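Local coordinates for topoisomerase I-like protein (Leishmania donovani, PDB 2B9S) that probably relaxes supercoiled DNA as the large subunit of a heterodimeric type IB topoisomerase, which nicks and reseals one strand, at residues L4-Q9 with K238-M243. Numbering follows the deposited sequence.
Sequences LNWWEQ and KGQSDM. With nucleotides of chain A.
The indole of Trp6 lies between Gln240 of the helix 236-266 and its own neighbour Trp7. On one face Gln240 CG sits 3.4 Å from the centroid of the Trp6 six-membered ring, only 3° off the normal, a CH-pi contact over the ring centre. Gln240 NE2 extends over the same face, 3.5 Å from Trp6 CG, with the amide plane turned 65° from the indole. The opposite face receives Trp7 CE3, displaced toward the rim, so that Trp6 CD2 in turn meets the edge of the Trp7 ring. Trp7 itself carries Asn5 CB on one face. Trp6 CG sits between the backbone N and the carbonyl carbon (chi1 65°); at the far end of the ring, Trp6 CZ2 lies 3.7 Å from Gly239 C. Met243, one turn on, brings CE obliquely to within 3.8 Å of Trp6 CH2. No hydrogen bond joins the two segments. The Asn5-Glu8 type I turn, closed by Glu8 N to Asn5 O, carries both tryptophans, and Trp53 of the partner subunit packs against Trp6, Trp7 and Met243. Elsewhere on the helix, Lys238 NZ donates a hydrogen bond to OP2 of DT9 in DNA chain A (2.7 Å), and Ser241 OG one to OP1 (2.9 Å). The arrangement is thus aromatic packing of an N-terminal turn on a DNA-backbone-binding helix of the type IB topoisomerase core, at the heterodimer interface.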
ATOM      1  N   LEU D   4     -32.446  -7.414   0.871  1.00 59.97           N
ATOM      2  CA  LEU D   4     -31.814  -6.332   0.125  1.00 58.10           C
ATOM      3  C   LEU D   4     -30.294  -6.429   0.193  1.00 56.84           C
ATOM      4  O   LEU D   4     -29.745  -7.140   1.036  1.00 57.60           O
ATOM      5  CB  LEU D   4     -32.279  -4.973   0.654  1.00 58.52           C
ATOM      6  CG  LEU D   4     -33.773  -4.671   0.525  1.00 58.18           C
ATOM      7  CD1 LEU D   4     -34.186  -3.578   1.499  1.00 58.47           C
ATOM      8  CD2 LEU D   4     -34.122  -4.281  -0.903  1.00 58.09           C
ATOM      9  N   ASN D   5     -29.619  -5.710  -0.698  1.00 53.71           N
ATOM     10  CA  ASN D   5     -28.215  -5.370  -0.503  1.00 50.87           C
ATOM     11  C   ASN D   5     -28.034  -4.198   0.457  1.00 48.56           C
ATOM     12  O   ASN D   5     -28.958  -3.415   0.676  1.00 48.86           O
ATOM     13  CB  ASN D   5     -27.549  -5.057  -1.844  1.00 50.72           C
ATOM     14  CG  ASN D   5     -27.232  -6.306  -2.642  1.00 51.24           C
ATOM     15  OD1 ASN D   5     -26.460  -7.159  -2.204  1.00 51.60           O
ATOM     16  ND2 ASN D   5     -27.831  -6.422  -3.823  1.00 50.98           N
ATOM     17  N   TRP D   6     -26.839  -4.087   1.028  1.00 45.24           N
ATOM     18  CA  TRP D   6     -26.652  -3.363   2.279  1.00 42.73           C
ATOM     19  C   TRP D   6     -26.707  -1.855   2.057  1.00 43.32           C
ATOM     20  O   TRP D   6     -26.832  -1.082   3.008  1.00 43.12           O
ATOM     21  CB  TRP D   6     -25.323  -3.751   2.930  1.00 38.52           C
ATOM     22  CG  TRP D   6     -24.123  -3.337   2.134  1.00 36.89           C
ATOM     23  CD1 TRP D   6     -23.357  -4.130   1.330  1.00 36.71           C
ATOM     24  CD2 TRP D   6     -23.548  -2.027   2.067  1.00 35.69           C
ATOM     25  NE1 TRP D   6     -22.342  -3.395   0.766  1.00 35.68           N
ATOM     26  CE2 TRP D   6     -22.437  -2.099   1.202  1.00 36.15           C
ATOM     27  CE3 TRP D   6     -23.859  -0.794   2.650  1.00 35.39           C
ATOM     28  CZ2 TRP D   6     -21.642  -0.992   0.910  1.00 35.76           C
ATOM     29  CZ3 TRP D   6     -23.069   0.303   2.358  1.00 36.68           C
ATOM     30  CH2 TRP D   6     -21.974   0.196   1.496  1.00 36.25           C
ATOM     31  N   TRP D   7     -26.612  -1.443   0.798  1.00 43.50           N
ATOM     32  CA  TRP D   7     -26.626  -0.027   0.451  1.00 46.00           C
ATOM     33  C   TRP D   7     -28.002   0.408  -0.041  1.00 49.29           C
ATOM     34  O   TRP D   7     -28.249   1.594  -0.254  1.00 49.60           O
ATOM     35  CB  TRP D   7     -25.567   0.275  -0.612  1.00 42.85           C
ATOM     36  CG  TRP D   7     -25.792  -0.450  -1.904  1.00 41.54           C
ATOM     37  CD1 TRP D   7     -26.531  -0.019  -2.969  1.00 41.44           C
ATOM     38  CD2 TRP D   7     -25.273  -1.733  -2.271  1.00 40.58           C
ATOM     39  NE1 TRP D   7     -26.504  -0.957  -3.974  1.00 40.85           N
ATOM     40  CE2 TRP D   7     -25.738  -2.019  -3.571  1.00 40.79           C
ATOM     41  CE3 TRP D   7     -24.459  -2.674  -1.632  1.00 40.41           C
ATOM     42  CZ2 TRP D   7     -25.418  -3.199  -4.238  1.00 41.80           C
ATOM     43  CZ3 TRP D   7     -24.144  -3.845  -2.296  1.00 41.20           C
ATOM     44  CH2 TRP D   7     -24.622  -4.097  -3.585  1.00 41.99           C
ATOM     45  N   GLU D   8     -28.894  -0.561  -0.219  1.00 53.79           N
ATOM     46  CA  GLU D   8     -30.311  -0.274  -0.402  1.00 57.26           C
ATOM     47  C   GLU D   8     -31.063  -0.343   0.923  1.00 59.02           C
ATOM     48  O   GLU D   8     -32.259  -0.055   0.985  1.00 60.43           O
ATOM     49  CB  GLU D   8     -30.930  -1.245  -1.409  1.00 57.05           C
ATOM     50  CG  GLU D   8     -30.122  -1.414  -2.685  1.00 58.23           C
ATOM     51  CD  GLU D   8     -30.650  -2.529  -3.566  1.00 58.70           C
ATOM     52  OE1 GLU D   8     -30.695  -3.687  -3.099  1.00 57.57           O
ATOM     53  OE2 GLU D   8     -31.021  -2.249  -4.725  1.00 58.93           O
ATOM     54  N   GLN D   9     -30.355  -0.726   1.980  1.00 60.35           N
ATOM     55  CA  GLN D   9     -30.931  -0.763   3.312  1.00 62.35           C
ATOM     56  C   GLN D   9     -31.402   0.614   3.776  1.00 64.15           C
ATOM     57  O   GLN D   9     -30.781   1.638   3.461  1.00 64.18           O
ATOM     58  CB  GLN D   9     -29.896  -1.292   4.293  1.00 63.38           C
ATOM     59  CG  GLN D   9     -30.459  -1.732   5.624  1.00 65.45           C
ATOM     60  CD  GLN D   9     -31.170  -3.063   5.534  1.00 66.02           C
ATOM     61  OE1 GLN D   9     -30.766  -3.948   4.764  1.00 65.85           O
ATOM     62  NE2 GLN D   9     -32.237  -3.218   6.322  1.00 65.93           N
ATOM     63  N   LYS D 238     -15.618  -4.176   3.409  1.00 30.49           N
ATOM     64  CA  LYS D 238     -14.685  -3.275   2.742  1.00 30.38           C
ATOM     65  C   LYS D 238     -15.473  -2.156   2.096  1.00 29.90           C
ATOM     66  O   LYS D 238     -15.055  -1.003   2.141  1.00 29.45           O
ATOM     67  CB  LYS D 238     -13.845  -3.994   1.679  1.00 29.85           C
ATOM     68  CG  LYS D 238     -12.793  -4.971   2.227  1.00 32.66           C
ATOM     69  CD  LYS D 238     -11.612  -4.274   2.923  1.00 32.75           C
ATOM     70  CE  LYS D 238     -10.586  -5.301   3.359  1.00 32.71           C
ATOM     71  NZ  LYS D 238      -9.466  -4.727   4.159  1.00 34.72           N
ATOM     72  N   GLY D 239     -16.619  -2.520   1.510  1.00 30.02           N
ATOM     73  CA  GLY D 239     -17.473  -1.596   0.773  1.00 27.60           C
ATOM     74  C   GLY D 239     -18.015  -0.529   1.673  1.00 28.16           C
ATOM     75  O   GLY D 239     -18.005   0.645   1.320  1.00 29.04           O
ATOM     76  N   GLN D 240     -18.462  -0.950   2.852  1.00 29.51           N
ATOM     77  CA  GLN D 240     -19.099  -0.073   3.822  1.00 31.39           C
ATOM     78  C   GLN D 240     -18.108   0.893   4.430  1.00 32.50           C
ATOM     79  O   GLN D 240     -18.423   2.071   4.619  1.00 33.21           O
ATOM     80  CB  GLN D 240     -19.751  -0.893   4.941  1.00 32.11           C
ATOM     81  CG  GLN D 240     -20.859  -1.794   4.473  1.00 32.43           C
ATOM     82  CD  GLN D 240     -21.423  -2.653   5.563  1.00 32.90           C
ATOM     83  OE1 GLN D 240     -21.032  -2.546   6.720  1.00 34.89           O
ATOM     84  NE2 GLN D 240     -22.364  -3.510   5.206  1.00 33.18           N
ATOM     85  N   SER D 241     -16.916   0.404   4.758  1.00 34.13           N
ATOM     86  CA  SER D 241     -15.882   1.296   5.283  1.00 35.93           C
ATOM     87  C   SER D 241     -15.383   2.219   4.162  1.00 35.68           C
ATOM     88  O   SER D 241     -15.037   3.372   4.391  1.00 35.10           O
ATOM     89  CB  SER D 241     -14.764   0.514   5.997  1.00 37.13           C
ATOM     90  OG  SER D 241     -13.870  -0.080   5.087  1.00 37.60           O
ATOM     91  N   ASP D 242     -15.424   1.719   2.935  1.00 36.81           N
ATOM     92  CA  ASP D 242     -15.097   2.516   1.758  1.00 38.60           C
ATOM     93  C   ASP D 242     -16.069   3.678   1.472  1.00 39.54           C
ATOM     94  O   ASP D 242     -15.655   4.745   1.020  1.00 39.02           O
ATOM     95  CB  ASP D 242     -15.046   1.602   0.550  1.00 40.48           C
ATOM     96  CG  ASP D 242     -13.856   1.854  -0.308  1.00 42.63           C
ATOM     97  OD1 ASP D 242     -12.938   2.580   0.128  1.00 44.26           O
ATOM     98  OD2 ASP D 242     -13.828   1.307  -1.427  1.00 45.56           O
ATOM     99  N   MET D 243     -17.360   3.459   1.712  1.00 40.18           N
ATOM    100  CA  MET D 243     -18.354   4.501   1.519  1.00 42.00           C
ATOM    101  C   MET D 243     -18.303   5.538   2.646  1.00 38.89           C
ATOM    102  O   MET D 243     -18.438   6.737   2.415  1.00 37.17           O
ATOM    103  CB  MET D 243     -19.759   3.900   1.427  1.00 43.94           C
ATOM    104  CG  MET D 243     -20.789   4.947   1.004  1.00 47.30           C
ATOM    105  SD  MET D 243     -22.407   4.695   1.709  1.00 50.31           S
ATOM    106  CE  MET D 243     -23.149   3.624   0.470  1.00 49.96           C
TER
ATOM    107  P    DT A   9      -9.646  -0.828   5.388  1.00 30.19           P
ATOM    108  OP1  DT A   9     -11.020  -0.347   5.187  1.00 34.42           O
ATOM    109  OP2  DT A   9      -9.222  -2.120   4.853  1.00 29.23           O
ATOM    110  O5'  DT A   9      -8.723   0.360   4.819  1.00 28.90           O
ATOM    111  C5'  DT A   9      -8.825   1.701   5.355  1.00 25.23           C
ATOM    112  C4'  DT A   9      -7.766   2.621   4.745  1.00 24.61           C
ATOM    113  O4'  DT A   9      -6.399   2.185   4.981  1.00 21.09           O
ATOM    114  C3'  DT A   9      -7.876   2.807   3.230  1.00 24.21           C
ATOM    115  O3'  DT A   9      -7.591   4.177   2.940  1.00 23.84           O
ATOM    116  C2'  DT A   9      -6.842   1.814   2.690  1.00 23.04           C
ATOM    117  C1'  DT A   9      -5.749   1.970   3.748  1.00 21.89           C
ATOM    118  N1   DT A   9      -4.891   0.778   3.934  1.00 22.26           N
ATOM    119  C2   DT A   9      -3.531   0.911   3.771  1.00 22.03           C
ATOM    120  O2   DT A   9      -3.004   1.980   3.453  1.00 22.60           O
ATOM    121  N3   DT A   9      -2.829  -0.255   3.997  1.00 18.93           N
ATOM    122  C4   DT A   9      -3.340  -1.491   4.348  1.00 20.23           C
ATOM    123  O4   DT A   9      -2.607  -2.462   4.517  1.00 21.10           O
ATOM    124  C5   DT A   9      -4.781  -1.562   4.483  1.00 21.60           C
ATOM    125  C7   DT A   9      -5.506  -2.854   4.808  1.00 20.45           C
ATOM    126  C6   DT A   9      -5.469  -0.431   4.269  1.00 20.89           C
TER